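Local coordinates for protein endo-1,3-beta-glucanase, family GH16 (Zobellia galactanivorans, PDB 4CRQ) that probably hydrolyses internal beta-1,3-glucosidic bonds of laminarin with this catalytic GH16 module of a longer modular enzyme, at residues Ala112-Ile116 / Glu191-Phe196; Ser76-Gly80 / Arg228-Lys232. The protein carries 1 engineered substitution. Residue numbers count along the deposited sequence, not the author numbering.

Contact 1: Ala112-Ile116 / Glu191-Phe196; sequences ACGEI and EFQNEF
Ala112 and Cys113 have helix-like backbone angles. Gly114 then breaks the turn with phi/psi of 86/149°, and the chain runs extended through Glu115 and Ile116, the start of strand 115-117. Across from it, Glu191 and Phe192 belong to a 3-10 segment. The chain then turns at Gln193 and runs extended from Asn194 into Phe196 of strand 196-204. The CA atoms of Gly114 and Glu191 lie 5.9 Å apart, and those of Glu115 and Phe196 8.3 Å apart. No direct hydrogen bond joins the segments. A water bridges them, hydrogen-bonding to Cys113 O at 2.7 Å and Glu191 O at 2.9 Å.

The side chain of Glu191 (m, m) bends against Ala112, with CG 2.9 Å from Ala112 O. Its OE1 is hydrogen-bonded to Asn104. Phe192 and Phe196, both m at chi1, close on segment 112-116. Phe196 CE2 is 3.4 Å from Gly114 O, and Phe196 CZ is 3.6 Å from Cys113 O. The ring edge of Phe192 meets the backbone, CE1 lying 3.7 Å from Glu115 O. Ile116 (m, t) packs on both rings: its CG1 is 3.8 Å from Phe192 CE1 and 4.0 Å from Phe196 CE2, and its CD1 lies over one Phe196 face. An ideal CB on Gly114 would clash with Phe196 CZ at 2.9 Å.

Glu115 points away from this packing, and its OE1 bonds to Trp110. Glu115, Ile116 and Asp117 fit the start of the GH16 ExDxxE motif. Its first Glu is the family's nucleophile, so Glu115 probably has that role; its last Glu is an engineered Ser here.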
loop_
_atom_site.group_PDB
_atom_site.type_symbol
_atom_site.label_atom_id
_atom_site.label_comp_id
_atom_site.label_asym_id
_atom_site.label_seq_id
_atom_site.Cartn_x
_atom_site.Cartn_y
_atom_site.Cartn_z
ATOM N N ALA A 112 -10.484 4.015 -12.529
ATOM C CA ALA A 112 -10.568 3.153 -13.724
ATOM C C ALA A 112 -9.330 2.280 -13.885
ATOM O O ALA A 112 -9.455 1.175 -14.372
ATOM C CB ALA A 112 -10.814 3.944 -14.996
ATOM N N CYS A 113 -8.151 2.778 -13.474
ATOM C CA CYS A 113 -6.902 2.010 -13.553
ATOM C C CYS A 113 -6.903 0.753 -12.675
ATOM O O CYS A 113 -6.155 -0.185 -12.938
ATOM C CB CYS A 113 -5.718 2.877 -13.150
ATOM S SG CYS A 113 -5.830 3.529 -11.466
ATOM N N GLY A 114 -7.739 0.766 -11.630
ATOM C CA GLY A 114 -7.826 -0.315 -10.645
ATOM C C GLY A 114 -6.787 -0.108 -9.552
ATOM O O GLY A 114 -5.698 0.447 -9.776
ATOM N N GLU A 115 -7.134 -0.560 -8.357
ATOM C CA GLU A 115 -6.268 -0.482 -7.204
ATOM C C GLU A 115 -6.445 -1.728 -6.365
ATOM O O GLU A 115 -7.570 -2.132 -6.083
ATOM C CB GLU A 115 -6.623 0.752 -6.375
ATOM C CG GLU A 115 -5.799 0.944 -5.086
ATOM C CD GLU A 115 -6.238 2.141 -4.240
ATOM O OE1 GLU A 115 -6.870 3.088 -4.757
ATOM O OE2 GLU A 115 -5.957 2.174 -3.023
ATOM N N ILE A 116 -5.333 -2.319 -5.940
ATOM C CA ILE A 116 -5.352 -3.475 -5.036
ATOM C C ILE A 116 -4.641 -3.033 -3.765
ATOM O O ILE A 116 -3.430 -2.807 -3.785
ATOM C CB ILE A 116 -4.658 -4.743 -5.611
ATOM C CG1 ILE A 116 -5.215 -5.114 -7.009
ATOM C CG2 ILE A 116 -4.779 -5.929 -4.608
ATOM C CD1 ILE A 116 -4.449 -6.239 -7.703
ATOM N N GLU A 191 -10.377 -4.314 -15.631
ATOM C CA GLU A 191 -9.133 -3.579 -15.348
ATOM C C GLU A 191 -8.110 -4.390 -14.541
ATOM O O GLU A 191 -6.912 -4.091 -14.581
ATOM C CB GLU A 191 -9.442 -2.231 -14.679
ATOM C CG GLU A 191 -10.277 -1.327 -15.589
ATOM C CD GLU A 191 -9.537 -0.805 -16.814
ATOM O OE1 GLU A 191 -8.297 -0.571 -16.755
ATOM O OE2 GLU A 191 -10.201 -0.616 -17.855
ATOM N N PHE A 192 -8.571 -5.422 -13.825
ATOM C CA PHE A 192 -7.634 -6.288 -13.065
ATOM C C PHE A 192 -6.947 -7.370 -13.920
ATOM O O PHE A 192 -6.264 -8.246 -13.383
ATOM C CB PHE A 192 -8.322 -6.834 -11.793
ATOM C CG PHE A 192 -8.734 -5.738 -10.856
ATOM C CD1 PHE A 192 -7.790 -5.142 -9.988
ATOM C CD2 PHE A 192 -10.066 -5.275 -10.844
ATOM C CE1 PHE A 192 -8.177 -4.108 -9.123
ATOM C CE2 PHE A 192 -10.462 -4.246 -9.982
ATOM C CZ PHE A 192 -9.511 -3.663 -9.117
ATOM N N GLN A 193 -7.118 -7.286 -15.242
ATOM C CA GLN A 193 -6.431 -8.158 -16.190
ATOM C C GLN A 193 -5.241 -7.454 -16.855
ATOM O O GLN A 193 -4.771 -7.869 -17.907
ATOM C CB GLN A 193 -7.396 -8.660 -17.275
ATOM C CG GLN A 193 -8.649 -9.306 -16.744
ATOM C CD GLN A 193 -8.400 -10.643 -16.103
ATOM O OE1 GLN A 193 -7.472 -11.354 -16.463
ATOM N NE2 GLN A 193 -9.238 -10.998 -15.156
ATOM N N ASN A 194 -4.756 -6.395 -16.232
ATOM C CA ASN A 194 -3.657 -5.584 -16.754
ATOM C C ASN A 194 -2.467 -5.574 -15.788
ATOM O O ASN A 194 -2.562 -6.140 -14.682
ATOM C CB ASN A 194 -4.162 -4.158 -17.021
ATOM C CG ASN A 194 -5.254 -4.077 -18.099
ATOM O OD1 ASN A 194 -6.212 -3.293 -17.975
ATOM N ND2 ASN A 194 -5.113 -4.864 -19.162
ATOM N N GLU A 195 -1.360 -4.938 -16.192
ATOM C CA GLU A 195 -0.178 -4.830 -15.331
ATOM C C GLU A 195 -0.365 -3.734 -14.281
ATOM O O GLU A 195 -0.905 -2.661 -14.572
ATOM C CB GLU A 195 1.110 -4.569 -16.119
ATOM C CG GLU A 195 1.514 -5.746 -16.979
ATOM C CD GLU A 195 2.966 -5.737 -17.404
ATOM O OE1 GLU A 195 3.790 -4.985 -16.863
ATOM O OE2 GLU A 195 3.306 -6.517 -18.297
ATOM N N PHE A 196 0.093 -4.022 -13.065
ATOM C CA PHE A 196 0.021 -3.101 -11.923
ATOM C C PHE A 196 1.407 -2.890 -11.318
ATOM O O PHE A 196 2.207 -3.830 -11.290
ATOM C CB PHE A 196 -0.901 -3.657 -10.795
ATOM C CG PHE A 196 -2.408 -3.528 -11.041
ATOM C CD1 PHE A 196 -3.039 -4.027 -12.197
ATOM C CD2 PHE A 196 -3.206 -2.923 -10.056
ATOM C CE1 PHE A 196 -4.419 -3.881 -12.362
ATOM C CE2 PHE A 196 -4.578 -2.781 -10.209
ATOM C CZ PHE A 196 -5.194 -3.260 -11.366
HETATM O O HOH W 1 -5.558 -1.619 -15.155
#

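Contact 2: Ser76-Gly80 / Arg228-Lys232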
loop_
_atom_site.group_PDB
_atom_site.type_symbol
_atom_site.label_atom_id
_atom_site.label_comp_id
_atom_site.label_asym_id
_atom_site.label_seq_id
_atom_site.Cartn_x
_atom_site.Cartn_y
_atom_site.Cartn_z
ATOM N N SER A 76 6.470 -3.850 -13.003
ATOM C CA SER A 76 5.010 -4.026 -12.931
ATOM C C SER A 76 4.705 -5.482 -13.274
ATOM O O SER A 76 5.524 -6.182 -13.937
ATOM C CB SER A 76 4.237 -3.030 -13.820
ATOM O OG SER A 76 4.651 -3.163 -15.164
ATOM N N PHE A 77 3.539 -5.921 -12.801
ATOM C CA PHE A 77 3.152 -7.333 -12.813
ATOM C C PHE A 77 1.743 -7.511 -13.235
ATOM O O PHE A 77 0.881 -6.731 -12.821
ATOM C CB PHE A 77 3.334 -7.944 -11.378
ATOM C CG PHE A 77 4.694 -7.668 -10.805
ATOM C CD1 PHE A 77 5.823 -8.467 -11.177
ATOM C CD2 PHE A 77 4.893 -6.557 -9.947
ATOM C CE1 PHE A 77 7.084 -8.181 -10.657
ATOM C CE2 PHE A 77 6.166 -6.270 -9.440
ATOM C CZ PHE A 77 7.258 -7.076 -9.801
ATOM N N LYS A 78 1.511 -8.549 -14.040
ATOM C CA LYS A 78 0.152 -8.994 -14.365
ATOM C C LYS A 78 0.010 -10.371 -13.728
ATOM O O LYS A 78 0.576 -11.337 -14.210
ATOM C CB LYS A 78 -0.112 -9.013 -15.867
ATOM C CG LYS A 78 -1.508 -9.487 -16.243
ATOM C CD LYS A 78 -1.653 -9.444 -17.757
ATOM C CE LYS A 78 -2.832 -10.260 -18.216
ATOM N NZ LYS A 78 -3.188 -9.933 -19.620
ATOM N N TYR A 79 -0.750 -10.437 -12.625
ATOM C CA TYR A 79 -0.963 -11.645 -11.784
ATOM C C TYR A 79 0.260 -11.917 -10.908
ATOM O O TYR A 79 1.357 -11.452 -11.204
ATOM C CB TYR A 79 -1.352 -12.918 -12.572
ATOM C CG TYR A 79 -2.393 -12.683 -13.637
ATOM C CD1 TYR A 79 -3.579 -11.956 -13.351
ATOM C CD2 TYR A 79 -2.212 -13.197 -14.928
ATOM C CE1 TYR A 79 -4.532 -11.734 -14.333
ATOM C CE2 TYR A 79 -3.162 -12.988 -15.913
ATOM C CZ TYR A 79 -4.312 -12.263 -15.608
ATOM O OH TYR A 79 -5.199 -12.087 -16.608
ATOM N N GLY A 80 0.039 -12.661 -9.829
ATOM C CA GLY A 80 1.100 -13.144 -8.974
ATOM C C GLY A 80 0.747 -13.231 -7.525
ATOM O O GLY A 80 -0.376 -12.886 -7.127
ATOM N N ARG A 228 8.308 -9.185 -2.065
ATOM C CA ARG A 228 8.596 -10.274 -3.008
ATOM C C ARG A 228 7.399 -10.528 -3.886
ATOM O O ARG A 228 6.231 -10.420 -3.417
ATOM C CB ARG A 228 8.999 -11.573 -2.279
ATOM C CG ARG A 228 10.312 -11.487 -1.529
ATOM C CD ARG A 228 10.546 -12.713 -0.664
ATOM N NE ARG A 228 11.779 -12.567 0.115
ATOM C CZ ARG A 228 12.153 -13.350 1.126
ATOM N NH1 ARG A 228 11.398 -14.389 1.521
ATOM N NH2 ARG A 228 13.309 -13.092 1.738
ATOM N N VAL A 229 7.682 -10.870 -5.150
ATOM C CA VAL A 229 6.626 -11.220 -6.107
ATOM C C VAL A 229 6.962 -12.567 -6.700
ATOM O O VAL A 229 8.074 -12.746 -7.224
ATOM C CB VAL A 229 6.443 -10.179 -7.243
ATOM C CG1 VAL A 229 5.395 -10.647 -8.269
ATOM C CG2 VAL A 229 6.062 -8.815 -6.648
ATOM N N TYR A 230 6.025 -13.505 -6.605
ATOM C CA TYR A 230 6.116 -14.802 -7.219
ATOM C C TYR A 230 5.066 -14.922 -8.316
ATOM O O TYR A 230 3.973 -14.354 -8.189
ATOM C CB TYR A 230 5.803 -15.906 -6.200
ATOM C CG TYR A 230 6.764 -16.008 -5.041
ATOM C CD1 TYR A 230 6.606 -15.174 -3.892
ATOM C CD2 TYR A 230 7.857 -16.924 -5.074
ATOM C CE1 TYR A 230 7.492 -15.263 -2.824
ATOM C CE2 TYR A 230 8.750 -17.021 -3.999
ATOM C CZ TYR A 230 8.566 -16.189 -2.874
ATOM O OH TYR A 230 9.454 -16.281 -1.824
ATOM N N GLN A 231 5.375 -15.659 -9.381
ATOM C CA GLN A 231 4.372 -15.919 -10.432
ATOM C C GLN A 231 4.424 -17.382 -10.815
ATOM O O GLN A 231 5.478 -18.022 -10.662
ATOM C CB GLN A 231 4.577 -15.027 -11.662
ATOM C CG GLN A 231 4.139 -13.580 -11.451
ATOM C CD GLN A 231 4.482 -12.703 -12.634
ATOM O OE1 GLN A 231 5.491 -12.947 -13.323
ATOM N NE2 GLN A 231 3.669 -11.702 -12.897
ATOM N N LYS A 232 3.297 -17.900 -11.304
ATOM C CA LYS A 232 3.186 -19.282 -11.747
ATOM C C LYS A 232 3.043 -19.243 -13.250
ATOM O O LYS A 232 3.660 -20.036 -13.927
ATOM C CB LYS A 232 2.034 -20.035 -11.035
ATOM C CG LYS A 232 0.641 -19.441 -11.180
ATOM C CD LYS A 232 -0.397 -20.206 -10.378
ATOM C CE LYS A 232 -1.773 -19.576 -10.557
ATOM N NZ LYS A 232 -2.829 -20.318 -9.816
#
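This is a small, partly buried contact in the GH16 beta-sandwich, where the loop before strand 80-87 meets the C-terminal part of inner strand 220-231. Strand 80-87 pairs antiparallel with strand 220-231. The closest CA pair is Gly80 and Gln231, at 4.5 Å.

The inner part is apolar. Val229 CG1 sits over one face of the Phe77 ring, 3.9 Å from its centroid, in a CH-pi contact; the shortest atom pair is Phe77 CD1 to Val229 CG1 at 3.7 Å. Ile198 of strand 196-204 touches both side chains.

The polar part is one side-chain to backbone hydrogen bond. Gln231 NE2 donates to Tyr79 O at 2.9 Å and is almost linear, at 173°. Lys78 O lies 3.4 Å from the same Gln231 NE2, but the angle is too poor for a bond.

Gly80 fits tightly where the strands meet. Its CA is 3.2 Å from Tyr230 O, and a CB there would fall 2.8 Å from that oxygen. Its phi/psi of 146/178° would also jam a side chain against Tyr79 O. Earlier in the strand, Arg228 forms a salt bridge with Glu10, a residue of the calcium site.

The chemistry implies that the amide of Gln231 holds a loop carbonyl at the strand end, while the Phe77-Val229 pair packs the join by CH-pi and van der Waals contact.

How the contacts relate
Contact 1 is the more deeply buried of the two; contact 2 is partly buried and reaches the surface. Their centres are 13 Å apart, and both belong to the same curled sheet. Along the chain, contact 1 is nested inside the loop that contact 2 closes. The loops 191-196 and 76-80 also touch each other. Gln193 OE1 lies 2.4 Å from Tyr79 OH and Glu195 OE1 2.6 Å from Ser76 OG, both probable hydrogen bonds, and Phe196 pairs by backbone with Phe77. Aromatic packing serves both contacts, but the polar link across contact 1 passes through water, whereas contact 2 has a direct amide-to-carbonyl bond.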